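Local structure of putative acetyltransferase (Streptococcus mutans, 4E2A) at residues E61-A64 / F65-A69; Q52-A55 / I56-R60. The protein is probably an acyltransferase of the GNAT family, expected to transfer an acyl group from a coenzyme A thioester to an acceptor. All coordinates share one frame; numbering follows the deposited sequence.

Contact 1. Residues E61-A64 / F65-A69; sequences ETFA and FDNTA
Asn67 folds its side chain back onto Phe63, where helix 48-63 gives way to the loop leading to helix 69-79. The tight part of this turn centres on the carbonyl of Phe63. Asn67 ND2 donates to Phe63 O over 2.8 Å with an N-H...O angle of 168°, so the bond is nearly straight. The acceptor lies close to the amide plane of Asn67, while the donor is tilted 16° from the carbonyl plane. With CG anti to its own carbonyl carbon (chi1 -57°), Asn67 runs beside Phe63, and ND2 stands at the edge of the Phe63 ring, 3.8 Å from Phe63 CB. Asp66 N adds a weak bond to Phe63 O at 3.3 Å. The Phe63 ring is buried: Thr62 CG2 sits 3.5 Å above one face, toward the rim, and Phe191 of the second subunit also meets the ring. The outer side of the turn is looser. Phe65 and Asp66 are exposed, and a water links the two sides there, donating to Asp66 OD2 at 2.9 Å and, through a weak bond, to Thr62 O at 3.3 Å. Phe65 N donates weakly to the same water. The Asn67 amide is engaged at both ends by the second subunit, OD1 accepting from Val196 N and ND2 also donating to Asn194 O. One neutral side chain thus binds a carbonyl in the last part of helix 48-63, which Asp66 N also reaches weakly, and pairs with the backbone of the partner chain, which implies that the local turn and the subunit interface are held by the same amide.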
ATOM      1  N   GLU B  61     -19.062  10.438  -0.055  1.00 25.35           N
ATOM      2  CA  GLU B  61     -20.218   9.586  -0.365  1.00 28.33           C
ATOM      3  C   GLU B  61     -19.919   8.092  -0.318  1.00 34.10           C
ATOM      4  O   GLU B  61     -20.758   7.300   0.121  1.00 28.22           O
ATOM      5  CB  GLU B  61     -20.802   9.941  -1.741  1.00 24.44           C
ATOM      6  CG  GLU B  61     -21.475  11.295  -1.759  1.00 32.19           C
ATOM      7  CD  GLU B  61     -21.900  11.750  -3.151  1.00 30.83           C
ATOM      8  OE1 GLU B  61     -21.525  11.090  -4.158  1.00 31.81           O
ATOM      9  OE2 GLU B  61     -22.611  12.780  -3.222  1.00 28.09           O
ATOM     10  N   THR B  62     -18.736   7.703  -0.783  1.00 22.52           N
ATOM     11  CA  THR B  62     -18.385   6.289  -0.894  1.00 22.10           C
ATOM     12  C   THR B  62     -17.952   5.716   0.458  1.00 27.55           C
ATOM     13  O   THR B  62     -18.216   4.560   0.762  1.00 23.96           O
ATOM     14  CB  THR B  62     -17.239   6.078  -1.938  1.00 20.35           C
ATOM     15  OG1 THR B  62     -17.711   6.424  -3.241  1.00 29.98           O
ATOM     16  CG2 THR B  62     -16.730   4.634  -1.942  1.00 31.41           C
ATOM     17  N   PHE B  63     -17.303   6.541   1.276  1.00 23.06           N
ATOM     18  CA  PHE B  63     -16.622   6.030   2.465  1.00 35.56           C
ATOM     19  C   PHE B  63     -17.138   6.529   3.825  1.00 32.98           C
ATOM     20  O   PHE B  63     -16.798   5.956   4.847  1.00 31.08           O
ATOM     21  CB  PHE B  63     -15.111   6.279   2.340  1.00 20.00           C
ATOM     22  CG  PHE B  63     -14.451   5.427   1.312  1.00 24.36           C
ATOM     23  CD1 PHE B  63     -14.207   4.082   1.558  1.00 26.61           C
ATOM     24  CD2 PHE B  63     -14.069   5.963   0.084  1.00 27.75           C
ATOM     25  CE1 PHE B  63     -13.594   3.281   0.593  1.00 32.45           C
ATOM     26  CE2 PHE B  63     -13.454   5.182  -0.875  1.00 28.11           C
ATOM     27  CZ  PHE B  63     -13.223   3.835  -0.634  1.00 31.68           C
ATOM     28  N   ALA B  64     -17.968   7.566   3.838  1.00 34.21           N
ATOM     29  CA  ALA B  64     -18.307   8.258   5.085  1.00 30.03           C
ATOM     30  C   ALA B  64     -19.151   7.453   6.075  1.00 42.67           C
ATOM     31  O   ALA B  64     -19.094   7.696   7.290  1.00 43.39           O
ATOM     32  CB  ALA B  64     -18.955   9.623   4.803  1.00 29.34           C
ATOM     33  N   PHE B  65     -19.934   6.509   5.570  1.00 30.99           N
ATOM     34  CA  PHE B  65     -20.836   5.757   6.433  1.00 42.43           C
ATOM     35  C   PHE B  65     -20.105   4.704   7.253  1.00 45.76           C
ATOM     36  O   PHE B  65     -20.605   4.268   8.291  1.00 46.84           O
ATOM     37  CB  PHE B  65     -21.983   5.135   5.622  1.00 45.81           C
ATOM     38  CG  PHE B  65     -23.065   6.116   5.266  1.00 45.50           C
ATOM     39  CD1 PHE B  65     -24.369   5.922   5.696  1.00 53.60           C
ATOM     40  CD2 PHE B  65     -22.772   7.246   4.522  1.00 59.55           C
ATOM     41  CE1 PHE B  65     -25.361   6.833   5.370  1.00 60.38           C
ATOM     42  CE2 PHE B  65     -23.757   8.160   4.197  1.00 54.51           C
ATOM     43  CZ  PHE B  65     -25.051   7.955   4.621  1.00 53.04           C
ATOM     44  N   ASP B  66     -18.913   4.319   6.801  1.00 32.32           N
ATOM     45  CA  ASP B  66     -18.164   3.242   7.453  1.00 37.13           C
ATOM     46  C   ASP B  66     -16.845   3.736   8.091  1.00 29.98           C
ATOM     47  O   ASP B  66     -16.077   2.957   8.655  1.00 33.94           O
ATOM     48  CB  ASP B  66     -17.921   2.089   6.464  1.00 34.29           C
ATOM     49  CG  ASP B  66     -19.224   1.386   6.045  1.00 47.31           C
ATOM     50  OD1 ASP B  66     -19.619   0.404   6.710  1.00 61.53           O
ATOM     51  OD2 ASP B  66     -19.864   1.810   5.057  1.00 40.49           O
ATOM     52  N   ASN B  67     -16.599   5.035   8.009  1.00 26.42           N
ATOM     53  CA  ASN B  67     -15.380   5.622   8.555  1.00 32.40           C
ATOM     54  C   ASN B  67     -15.717   6.946   9.230  1.00 28.56           C
ATOM     55  O   ASN B  67     -16.775   7.508   8.978  1.00 32.15           O
ATOM     56  CB  ASN B  67     -14.333   5.839   7.455  1.00 26.04           C
ATOM     57  CG  ASN B  67     -13.979   4.561   6.722  1.00 34.96           C
ATOM     58  OD1 ASN B  67     -13.133   3.785   7.174  1.00 37.71           O
ATOM     59  ND2 ASN B  67     -14.625   4.330   5.584  1.00 37.37           N
ATOM     60  N   THR B  68     -14.832   7.436  10.096  1.00 29.28           N
ATOM     61  CA  THR B  68     -15.056   8.700  10.796  1.00 31.88           C
ATOM     62  C   THR B  68     -14.624   9.861   9.920  1.00 36.01           C
ATOM     63  O   THR B  68     -13.893   9.679   8.946  1.00 26.13           O
ATOM     64  CB  THR B  68     -14.256   8.779  12.116  1.00 38.10           C
ATOM     65  OG1 THR B  68     -12.857   8.810  11.827  1.00 31.57           O
ATOM     66  CG2 THR B  68     -14.530   7.567  12.996  1.00 36.22           C
ATOM     67  N   ALA B  69     -15.055  11.064  10.277  1.00 35.56           N
ATOM     68  CA  ALA B  69     -14.752  12.237   9.468  1.00 35.37           C
ATOM     69  C   ALA B  69     -13.256  12.494   9.424  1.00 36.12           C
ATOM     70  O   ALA B  69     -12.719  12.903   8.395  1.00 29.88           O
ATOM     71  CB  ALA B  69     -15.478  13.447   9.998  1.00 35.78           C
TER
HETATM   72  O   HOH W   1     -19.376   4.400   3.890  1.00 40.96           O

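Contact 2. Residues Q52-A55 / I56-R60; sequences QKIA and IQTFR
Phe59, bonded through its backbone N to Ala55 O, carries the flat group of this helical turn: its ring stacks on Phe75 and meets the Phe63 ring, with Val196 of the second subunit and Leu72 packed against it as well. The turn belongs to helix 48-63, the first helix of the GNAT fold. Another flat group, the Gln52 amide, donates through NE2 to Tyr80 O. Successive i to i+4 bonds define the helix: Ile56 N reaches Gln52 O, and Gln57 N reaches Lys53 O, each at 2.8 Å. Thr58 N to Ile54 O is straighter, with an N-H...O angle of 170°, whereas Phe59 N to Ala55 O lengthens to 3.2 Å and bends to 146°. Along one flank Gln52 and Ile56 run side by side in the same direction, and Ile56 CD1 rests 3.8 Å from Gln52 CG. On another, Ile54 and Thr58 lie aslant to each other and both pack on Phe108 of strand 104-113. A chi1 of 55° sets Thr58 OG1 between its backbone N and carbonyl carbon, turned back along the helix, where it lies 2.9 Å from Ile54 O.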
ATOM      1  N   GLN B  52     -11.226  19.167  -7.328  1.00 22.79           N
ATOM      2  CA  GLN B  52     -10.999  18.866  -5.914  1.00 26.37           C
ATOM      3  C   GLN B  52     -12.352  18.620  -5.257  1.00 21.19           C
ATOM      4  O   GLN B  52     -12.535  17.665  -4.486  1.00 26.00           O
ATOM      5  CB  GLN B  52     -10.235  20.023  -5.212  1.00 18.59           C
ATOM      6  CG  GLN B  52     -10.127  19.865  -3.695  1.00 21.50           C
ATOM      7  CD  GLN B  52      -9.454  21.049  -2.998  1.00 24.10           C
ATOM      8  OE1 GLN B  52      -9.958  22.167  -3.038  1.00 24.44           O
ATOM      9  NE2 GLN B  52      -8.289  20.801  -2.372  1.00 23.26           N
ATOM     10  N   LYS B  53     -13.317  19.474  -5.591  1.00 23.60           N
ATOM     11  CA  LYS B  53     -14.645  19.404  -4.982  1.00 27.60           C
ATOM     12  C   LYS B  53     -15.331  18.055  -5.250  1.00 20.00           C
ATOM     13  O   LYS B  53     -15.815  17.383  -4.323  1.00 20.16           O
ATOM     14  CB  LYS B  53     -15.519  20.568  -5.469  1.00 28.17           C
ATOM     15  CG  LYS B  53     -16.976  20.498  -5.017  1.00 26.12           C
ATOM     16  CD  LYS B  53     -17.707  21.802  -5.359  1.00 35.56           C
ATOM     17  CE  LYS B  53     -19.204  21.742  -5.035  1.00 55.67           C
ATOM     18  NZ  LYS B  53     -19.483  21.857  -3.568  1.00 48.79           N
ATOM     19  N   ILE B  54     -15.362  17.655  -6.514  1.00 22.94           N
ATOM     20  CA  ILE B  54     -16.051  16.435  -6.855  1.00 24.72           C
ATOM     21  C   ILE B  54     -15.276  15.229  -6.317  1.00 24.72           C
ATOM     22  O   ILE B  54     -15.876  14.289  -5.811  1.00 23.97           O
ATOM     23  CB  ILE B  54     -16.319  16.309  -8.370  1.00 25.30           C
ATOM     24  CG1 ILE B  54     -17.183  15.083  -8.643  1.00 27.26           C
ATOM     25  CG2 ILE B  54     -15.029  16.167  -9.142  1.00 21.59           C
ATOM     26  CD1 ILE B  54     -17.855  15.108 -10.023  1.00 34.97           C
ATOM     27  N   ALA B  55     -13.948  15.268  -6.408  1.00 20.73           N
ATOM     28  CA  ALA B  55     -13.129  14.208  -5.831  1.00 19.86           C
ATOM     29  C   ALA B  55     -13.425  14.046  -4.329  1.00 21.86           C
ATOM     30  O   ALA B  55     -13.619  12.926  -3.845  1.00 19.34           O
ATOM     31  CB  ALA B  55     -11.660  14.476  -6.072  1.00 20.72           C
ATOM     32  N   ILE B  56     -13.514  15.153  -3.597  1.00 18.88           N
ATOM     33  CA  ILE B  56     -13.802  15.037  -2.166  1.00 21.61           C
ATOM     34  C   ILE B  56     -15.234  14.539  -1.935  1.00 21.72           C
ATOM     35  O   ILE B  56     -15.489  13.634  -1.123  1.00 18.09           O
ATOM     36  CB  ILE B  56     -13.534  16.352  -1.417  1.00 26.16           C
ATOM     37  CG1 ILE B  56     -12.025  16.606  -1.352  1.00 25.31           C
ATOM     38  CG2 ILE B  56     -14.139  16.307  -0.024  1.00 31.58           C
ATOM     39  CD1 ILE B  56     -11.646  17.988  -0.820  1.00 26.95           C
ATOM     40  N   GLN B  57     -16.174  15.108  -2.666  1.00 23.31           N
ATOM     41  CA  GLN B  57     -17.550  14.731  -2.428  1.00 20.34           C
ATOM     42  C   GLN B  57     -17.816  13.249  -2.712  1.00 22.03           C
ATOM     43  O   GLN B  57     -18.505  12.590  -1.929  1.00 19.45           O
ATOM     44  CB  GLN B  57     -18.527  15.623  -3.180  1.00 17.99           C
ATOM     45  CG  GLN B  57     -19.935  15.439  -2.624  1.00 28.67           C
ATOM     46  CD  GLN B  57     -20.968  16.246  -3.366  1.00 49.97           C
ATOM     47  OE1 GLN B  57     -22.132  15.840  -3.461  1.00 57.89           O
ATOM     48  NE2 GLN B  57     -20.558  17.400  -3.896  1.00 42.07           N
ATOM     49  N   THR B  58     -17.268  12.725  -3.809  1.00 19.12           N
ATOM     50  CA  THR B  58     -17.444  11.310  -4.134  1.00 19.63           C
ATOM     51  C   THR B  58     -16.764  10.395  -3.114  1.00 20.42           C
ATOM     52  O   THR B  58     -17.259   9.308  -2.830  1.00 20.38           O
ATOM     53  CB  THR B  58     -16.997  10.965  -5.583  1.00 20.35           C
ATOM     54  OG1 THR B  58     -15.631  11.371  -5.813  1.00 22.03           O
ATOM     55  CG2 THR B  58     -17.899  11.678  -6.592  1.00 16.43           C
ATOM     56  N   PHE B  59     -15.634  10.840  -2.558  1.00 19.02           N
ATOM     57  CA  PHE B  59     -14.918  10.004  -1.605  1.00 26.88           C
ATOM     58  C   PHE B  59     -15.742   9.915  -0.308  1.00 20.46           C
ATOM     59  O   PHE B  59     -15.913   8.844   0.280  1.00 23.68           O
ATOM     60  CB  PHE B  59     -13.500  10.533  -1.332  1.00 20.94           C
ATOM     61  CG  PHE B  59     -12.592   9.505  -0.668  1.00 28.89           C
ATOM     62  CD1 PHE B  59     -12.540   9.394   0.715  1.00 32.24           C
ATOM     63  CD2 PHE B  59     -11.797   8.656  -1.432  1.00 30.75           C
ATOM     64  CE1 PHE B  59     -11.711   8.458   1.332  1.00 25.20           C
ATOM     65  CE2 PHE B  59     -10.962   7.711  -0.825  1.00 28.27           C
ATOM     66  CZ  PHE B  59     -10.917   7.619   0.561  1.00 23.63           C
ATOM     67  N   ARG B  60     -16.276  11.058   0.092  1.00 22.77           N
ATOM     68  CA  ARG B  60     -17.146  11.185   1.260  1.00 26.54           C
ATOM     69  C   ARG B  60     -18.391  10.304   1.086  1.00 33.12           C
ATOM     70  O   ARG B  60     -18.734   9.505   1.960  1.00 23.75           O
ATOM     71  CB  ARG B  60     -17.547  12.659   1.401  1.00 25.08           C
ATOM     72  CG  ARG B  60     -18.140  13.060   2.732  1.00 43.31           C
ATOM     73  CD  ARG B  60     -18.485  14.565   2.745  1.00 35.15           C
ATOM     74  NE  ARG B  60     -17.317  15.404   2.495  1.00 42.85           N
ATOM     75  CZ  ARG B  60     -16.688  16.120   3.427  1.00 58.77           C
ATOM     76  NH1 ARG B  60     -17.121  16.111   4.682  1.00 78.86           N
ATOM     77  NH2 ARG B  60     -15.635  16.856   3.105  1.00 42.32           N
TER

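Contacts 1 and 2 follow each other along helix 48-63, their centres about 12 Å apart: 52-60 forms the helix body and 61-69 its end and exit loop. Among the interactions that join them is a hydrogen bond from Thr62 OG1 to Thr58 O. Leu72 of helix 69-79 touches both. Contact 2, about 13 Å from the centre of the chain, is packed mainly within its own subunit; contact 1, at about 18 Å, has far more of its bonding across the dimer interface. In GNAT enzymes this first helix and the loop after it commonly lie on the acceptor-substrate side, and the same may hold here.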